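Glycine cleavage system transcriptional repressor, putative (Vibrio cholerae, PDB 1U8S) probably represses transcription of the glycine cleavage system genes, using paired ACT domains that assemble as a domain-swapped dimer. Local coordinates at the interface of chains A and B. Coordinates in Å, arbitrary orientation; residue numbers count along the deposited sequence, not the author numbering. Chains: chain A/B, glycine cleavage system transcriptional repressor, putative.

Contact 1: the interface of chains A and B. Residues chain A 37-40; chain B 38, 121-123.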
ATOM      1  N   SER A  37      -4.221  -5.848   2.873  1.00 27.15           N
ATOM      2  CA  SER A  37      -4.412  -4.420   3.025  1.00 27.28           C
ATOM      3  C   SER A  37      -3.059  -3.725   2.940  1.00 27.75           C
ATOM      4  O   SER A  37      -2.019  -4.371   3.000  1.00 29.08           O
ATOM      5  CB  SER A  37      -5.078  -4.106   4.382  1.00 27.38           C
ATOM      6  OG  SER A  37      -4.233  -4.434   5.480  1.00 24.64           O
ATOM      7  N   ARG A  38      -3.080  -2.411   2.763  1.00 27.36           N
ATOM      8  CA  ARG A  38      -1.853  -1.626   2.712  1.00 27.72           C
ATOM      9  C   ARG A  38      -2.135  -0.444   3.608  1.00 29.11           C
ATOM     10  O   ARG A  38      -3.183   0.215   3.488  1.00 28.98           O
ATOM     11  CB  ARG A  38      -1.547  -1.146   1.293  1.00 24.80           C
ATOM     12  CG  ARG A  38      -1.125  -2.249   0.381  1.00 21.75           C
ATOM     13  CD  ARG A  38       0.094  -2.991   0.930  1.00 20.47           C
ATOM     14  NE  ARG A  38       0.540  -3.976  -0.055  1.00 21.17           N
ATOM     15  CZ  ARG A  38       0.036  -5.197  -0.194  1.00 21.97           C
ATOM     16  NH1 ARG A  38      -0.932  -5.633   0.607  1.00 19.72           N
ATOM     17  NH2 ARG A  38       0.447  -5.955  -1.202  1.00 21.54           N
ATOM     18  N   ILE A  39      -1.222  -0.207   4.534  1.00 27.44           N
ATOM     19  CA  ILE A  39      -1.375   0.882   5.462  1.00 29.20           C
ATOM     20  C   ILE A  39      -0.155   1.769   5.367  1.00 31.80           C
ATOM     21  O   ILE A  39       0.972   1.288   5.252  1.00 32.21           O
ATOM     22  CB  ILE A  39      -1.513   0.344   6.884  1.00 30.03           C
ATOM     23  CG1 ILE A  39      -2.608  -0.723   6.912  1.00 30.15           C
ATOM     24  CG2 ILE A  39      -1.806   1.485   7.855  1.00 29.03           C
ATOM     25  CD1 ILE A  39      -2.864  -1.318   8.295  1.00 32.93           C
ATOM     26  N   ALA A  40      -0.378   3.070   5.398  1.00 32.58           N
ATOM     27  CA  ALA A  40       0.736   3.991   5.313  1.00 35.48           C
ATOM     28  C   ALA A  40       0.354   5.307   5.958  1.00 36.59           C
ATOM     29  O   ALA A  40      -0.817   5.684   6.000  1.00 38.10           O
ATOM     30  CB  ALA A  40       1.119   4.210   3.849  1.00 36.12           C
TER
ATOM     31  N   ARG B  38       1.868   3.181  -2.800  1.00 31.48           N
ATOM     32  CA  ARG B  38       1.630   1.769  -2.551  1.00 30.44           C
ATOM     33  C   ARG B  38       0.692   1.303  -3.653  1.00 33.01           C
ATOM     34  O   ARG B  38      -0.355   1.918  -3.923  1.00 30.46           O
ATOM     35  CB  ARG B  38       0.981   1.549  -1.193  1.00 27.81           C
ATOM     36  CG  ARG B  38       1.840   1.982  -0.027  1.00 27.89           C
ATOM     37  CD  ARG B  38       2.986   1.032   0.232  1.00 27.22           C
ATOM     38  NE  ARG B  38       3.593   1.360   1.511  1.00 28.79           N
ATOM     39  CZ  ARG B  38       4.421   2.382   1.698  1.00 33.50           C
ATOM     40  NH1 ARG B  38       4.759   3.165   0.670  1.00 29.52           N
ATOM     41  NH2 ARG B  38       4.868   2.652   2.919  1.00 31.28           N
ATOM     42  N   MET B 121       2.152   0.115  10.976  1.00 30.69           N
ATOM     43  CA  MET B 121       2.016  -1.115  10.211  1.00 31.48           C
ATOM     44  C   MET B 121       1.965  -0.746   8.735  1.00 31.10           C
ATOM     45  O   MET B 121       1.617   0.380   8.392  1.00 32.25           O
ATOM     46  CB  MET B 121       0.731  -1.843  10.586  1.00 31.35           C
ATOM     47  CG  MET B 121       0.502  -2.013  12.068  1.00 31.87           C
ATOM     48  SD  MET B 121      -1.073  -2.884  12.338  1.00 37.02           S
ATOM     49  CE  MET B 121      -2.260  -1.552  12.018  1.00 36.54           C
ATOM     50  N   ALA B 122       2.319  -1.696   7.871  1.00 30.64           N
ATOM     51  CA  ALA B 122       2.294  -1.479   6.429  1.00 28.88           C
ATOM     52  C   ALA B 122       1.269  -2.405   5.779  1.00 28.24           C
ATOM     53  O   ALA B 122       0.744  -2.117   4.707  1.00 30.06           O
ATOM     54  CB  ALA B 122       3.654  -1.727   5.845  1.00 28.76           C
ATOM     55  N   SER B 123       0.978  -3.528   6.420  1.00 26.48           N
ATOM     56  CA  SER B 123      -0.009  -4.450   5.862  1.00 26.38           C
ATOM     57  C   SER B 123      -0.567  -5.367   6.928  1.00 25.45           C
ATOM     58  O   SER B 123       0.117  -5.722   7.884  1.00 22.55           O
ATOM     59  CB  SER B 123       0.589  -5.291   4.722  1.00 24.50           C
ATOM     60  OG  SER B 123       1.460  -6.294   5.221  1.00 25.89           O
TER
HETATM   61  O   HOH W   1       3.863   1.821   5.574  1.00 20.35           O
HETATM   62  O   HOH W   2       1.938  -0.240   2.835  1.00 42.85           O
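A:Ile39 and B:Ala122 join the two chains where the edge of strand 33-42 of chain A meets B:Ala122, the loop residue between strands 120-121 and 123-128 of chain B, an example of how two chains can be joined through their main chains. A direct polar link runs between main chains: A:Ile39 N donates to B:Ala122 O over 2.7 Å, nearly straight at 167°. The N-H arrives from above the carbonyl plane. B:Ala122 O also pairs with water 2 at 2.9 Å.

Water carries the rest of the polar contact. A:Ile39 O receives both waters, and the guanidinium of B:Arg38 reaches them from the other side: NE meets water 2 at 2.7 Å, in the guanidinium plane, while NH2 meets water 1 at 3.0 Å. Two neighbouring nitrogens of one flat group thus grip a carbonyl of the partner through two bridges, which should limit rotation of the guanidinium. The methyl of A:Ala40 lies over one of its faces, toward the rim.

On the other side of the strand lies an apolar contact. A:Ile39 has CG1 beside its own backbone N (chi1 -51°) and an extended tip, which brings CD1 to 3.8 Å from the terminal methyl CE of B:Met121; the two side chains cross obliquely. The thioether chain is straight until a bend at the last torsion (chi3 -76°) turns CE of B:Met121 toward the isoleucine.

Within chain A, the bent side chain of A:Arg38 folds back on its own strand. Its NH1 donates to A:Ser37 O at 2.9 Å, and that oxygen lies in the guanidinium plane.

Contact 2: the interface of chains A and B. Residues chain A 10, 38, 42, 47-49; chain B 38, 40, 47-49.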
ATOM      1  N   THR A  10     -11.022   1.811   0.629  1.00 36.59           N
ATOM      2  CA  THR A  10      -9.916   2.740   0.642  1.00 38.17           C
ATOM      3  C   THR A  10     -10.314   3.914   1.511  1.00 39.46           C
ATOM      4  O   THR A  10     -11.416   4.442   1.380  1.00 40.69           O
ATOM      5  CB  THR A  10      -9.573   3.212  -0.761  1.00 38.67           C
ATOM      6  OG1 THR A  10      -8.493   4.142  -0.683  1.00 44.78           O
ATOM      7  CG2 THR A  10     -10.747   3.884  -1.408  1.00 40.42           C
ATOM      8  N   ARG A  38      -3.080  -2.411   2.763  1.00 27.36           N
ATOM      9  CA  ARG A  38      -1.853  -1.626   2.712  1.00 27.72           C
ATOM     10  C   ARG A  38      -2.135  -0.444   3.608  1.00 29.11           C
ATOM     11  O   ARG A  38      -3.183   0.215   3.488  1.00 28.98           O
ATOM     12  CB  ARG A  38      -1.547  -1.146   1.293  1.00 24.80           C
ATOM     13  CG  ARG A  38      -1.125  -2.249   0.381  1.00 21.75           C
ATOM     14  CD  ARG A  38       0.094  -2.991   0.930  1.00 20.47           C
ATOM     15  NE  ARG A  38       0.540  -3.976  -0.055  1.00 21.17           N
ATOM     16  CZ  ARG A  38       0.036  -5.197  -0.194  1.00 21.97           C
ATOM     17  NH1 ARG A  38      -0.932  -5.633   0.607  1.00 19.72           N
ATOM     18  NH2 ARG A  38       0.447  -5.955  -1.202  1.00 21.54           N
ATOM     19  N   PHE A  42       1.043   8.947   5.320  1.00 41.15           N
ATOM     20  CA  PHE A  42       1.592   9.916   4.383  1.00 42.09           C
ATOM     21  C   PHE A  42       1.339  11.323   4.872  1.00 43.91           C
ATOM     22  O   PHE A  42       0.194  11.701   5.120  1.00 43.80           O
ATOM     23  CB  PHE A  42       0.963   9.761   2.992  1.00 40.86           C
ATOM     24  CG  PHE A  42       1.368   8.505   2.267  1.00 39.09           C
ATOM     25  CD1 PHE A  42       2.587   7.891   2.535  1.00 37.30           C
ATOM     26  CD2 PHE A  42       0.556   7.968   1.273  1.00 38.14           C
ATOM     27  CE1 PHE A  42       2.994   6.767   1.828  1.00 36.71           C
ATOM     28  CE2 PHE A  42       0.959   6.842   0.561  1.00 37.69           C
ATOM     29  CZ  PHE A  42       2.184   6.245   0.843  1.00 37.19           C
ATOM     30  N   THR A  47      -3.577   6.289   5.894  1.00 35.44           N
ATOM     31  CA  THR A  47      -3.927   5.845   4.548  1.00 36.43           C
ATOM     32  C   THR A  47      -4.189   4.343   4.468  1.00 35.29           C
ATOM     33  O   THR A  47      -3.358   3.539   4.891  1.00 36.92           O
ATOM     34  CB  THR A  47      -2.807   6.214   3.569  1.00 39.03           C
ATOM     35  OG1 THR A  47      -2.543   7.622   3.646  1.00 45.34           O
ATOM     36  CG2 THR A  47      -3.217   5.904   2.172  1.00 43.41           C
ATOM     37  N   LEU A  48      -5.329   3.954   3.897  1.00 33.79           N
ATOM     38  CA  LEU A  48      -5.651   2.533   3.823  1.00 31.62           C
ATOM     39  C   LEU A  48      -6.201   1.936   2.528  1.00 31.18           C
ATOM     40  O   LEU A  48      -7.097   2.482   1.890  1.00 31.68           O
ATOM     41  CB  LEU A  48      -6.622   2.169   4.954  1.00 28.84           C
ATOM     42  CG  LEU A  48      -7.142   0.721   4.978  1.00 27.23           C
ATOM     43  CD1 LEU A  48      -6.026  -0.230   5.390  1.00 27.78           C
ATOM     44  CD2 LEU A  48      -8.312   0.612   5.957  1.00 28.94           C
ATOM     45  N   LEU A  49      -5.646   0.789   2.163  1.00 29.33           N
ATOM     46  CA  LEU A  49      -6.114   0.028   1.022  1.00 30.97           C
ATOM     47  C   LEU A  49      -6.433  -1.289   1.696  1.00 30.94           C
ATOM     48  O   LEU A  49      -5.599  -1.812   2.427  1.00 31.91           O
ATOM     49  CB  LEU A  49      -5.015  -0.190  -0.010  1.00 32.03           C
ATOM     50  CG  LEU A  49      -4.595   1.010  -0.856  1.00 33.73           C
ATOM     51  CD1 LEU A  49      -3.490   0.587  -1.822  1.00 33.01           C
ATOM     52  CD2 LEU A  49      -5.800   1.551  -1.612  1.00 33.03           C
TER
ATOM     53  N   ARG B  38       1.868   3.181  -2.800  1.00 31.48           N
ATOM     54  CA  ARG B  38       1.630   1.769  -2.551  1.00 30.44           C
ATOM     55  C   ARG B  38       0.692   1.303  -3.653  1.00 33.01           C
ATOM     56  O   ARG B  38      -0.355   1.918  -3.923  1.00 30.46           O
ATOM     57  CB  ARG B  38       0.981   1.549  -1.193  1.00 27.81           C
ATOM     58  CG  ARG B  38       1.840   1.982  -0.027  1.00 27.89           C
ATOM     59  CD  ARG B  38       2.986   1.032   0.232  1.00 27.22           C
ATOM     60  NE  ARG B  38       3.593   1.360   1.511  1.00 28.79           N
ATOM     61  CZ  ARG B  38       4.421   2.382   1.698  1.00 33.50           C
ATOM     62  NH1 ARG B  38       4.759   3.165   0.670  1.00 29.52           N
ATOM     63  NH2 ARG B  38       4.868   2.652   2.919  1.00 31.28           N
ATOM     64  N   ALA B  40      -1.291  -2.111  -5.129  1.00 34.69           N
ATOM     65  CA  ALA B  40      -1.736  -3.456  -4.821  1.00 36.74           C
ATOM     66  C   ALA B  40      -2.793  -3.872  -5.819  1.00 37.00           C
ATOM     67  O   ALA B  40      -3.597  -3.057  -6.262  1.00 38.09           O
ATOM     68  CB  ALA B  40      -2.308  -3.519  -3.398  1.00 33.06           C
ATOM     69  N   THR B  47      -5.324  -0.956  -7.092  1.00 37.08           N
ATOM     70  CA  THR B  47      -5.483  -0.045  -5.959  1.00 36.78           C
ATOM     71  C   THR B  47      -4.184   0.702  -5.721  1.00 35.87           C
ATOM     72  O   THR B  47      -3.101   0.101  -5.705  1.00 36.85           O
ATOM     73  CB  THR B  47      -5.902  -0.784  -4.651  1.00 35.46           C
ATOM     74  OG1 THR B  47      -4.880  -1.701  -4.264  1.00 37.76           O
ATOM     75  CG2 THR B  47      -7.180  -1.557  -4.864  1.00 35.41           C
ATOM     76  N   LEU B  48      -4.307   2.009  -5.511  1.00 33.87           N
ATOM     77  CA  LEU B  48      -3.156   2.882  -5.309  1.00 32.49           C
ATOM     78  C   LEU B  48      -3.248   3.930  -4.183  1.00 32.89           C
ATOM     79  O   LEU B  48      -4.231   4.666  -4.077  1.00 29.94           O
ATOM     80  CB  LEU B  48      -2.881   3.603  -6.620  1.00 31.38           C
ATOM     81  CG  LEU B  48      -1.967   4.807  -6.555  1.00 31.37           C
ATOM     82  CD1 LEU B  48      -0.549   4.348  -6.736  1.00 31.74           C
ATOM     83  CD2 LEU B  48      -2.341   5.784  -7.656  1.00 35.01           C
ATOM     84  N   LEU B  49      -2.210   3.987  -3.348  1.00 33.76           N
ATOM     85  CA  LEU B  49      -2.121   4.995  -2.292  1.00 34.24           C
ATOM     86  C   LEU B  49      -0.980   5.848  -2.782  1.00 34.04           C
ATOM     87  O   LEU B  49       0.038   5.306  -3.190  1.00 35.04           O
ATOM     88  CB  LEU B  49      -1.732   4.387  -0.947  1.00 33.35           C
ATOM     89  CG  LEU B  49      -2.790   3.481  -0.329  1.00 36.37           C
ATOM     90  CD1 LEU B  49      -2.362   3.061   1.079  1.00 30.57           C
ATOM     91  CD2 LEU B  49      -4.142   4.224  -0.315  1.00 35.49           C
TER
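A:Leu49 and B:Leu49 face each other tip to tip across the twofold-related interface, where strands 45-54 of the two chains bring their side chains together. They form an apolar core that probably helps the two sheets pack together: no polar atom in this contact finds a partner across it. The leucines hide 53 and 65 Å² of their surfaces. Both have CG beside the backbone N (chi1 -73° for A:Leu49), and an extended second torsion carries a methyl outward toward the partner. The modelled separation of their branch carbons is too short to be trusted, as is that between A:Thr47 and B:Leu49, so the meeting of these groups is plain but its exact closeness is doubtful.

The two threonines approach differently. A:Thr47 points its methyl CG2 tip to tip at B:Leu49, whereas B:Thr47 runs alongside A:Leu49 in the opposite direction, with CB 3.8 Å from A:Leu49 CD2. B:Thr47 OG1 sits between its backbone N and carbonyl carbon (chi1 63°), and from there donates to B:Ala40 O at 2.7 Å, from above the carbonyl plane. The hydroxyl is thereby paired within its own chain although A:Leu49 CD1 lies against it.

Away from this core the contacts thin out. A:Phe42 crosses B:Leu49 at about a right angle, its ring atom CE2 reaching B:Leu49 CB at 3.9 Å. The same ring presents CZ to B:Arg38 NH1 at 4.0 Å, with ring and guanidinium planes 83° apart, so the two do not stack. On another flank the methyl of B:Ala40 lies above one face of the A:Arg38 guanidinium, near its rim, with B:Ala40 CB 4.2 Å from A:Arg38 CG.

Contacts 1 and 2 lie about 7 Å apart, measured between the centres of their C-alpha atoms, and share A:Arg38 and B:Arg38 on strand 33-42 of each chain. Contact 1 joins that strand to the region around residues 121-123 in the second ACT domain of the partner, whereas contact 2 pairs the first ACT regions of both chains. Each chain's first ACT region therefore meets both parts of its partner, which fits the domain-swapped dimer but does not by itself show it. The arginine NE atoms stay 6.3 Å apart, A:Arg38 NE to B:Arg38 NE, so like charges may sit near each other here.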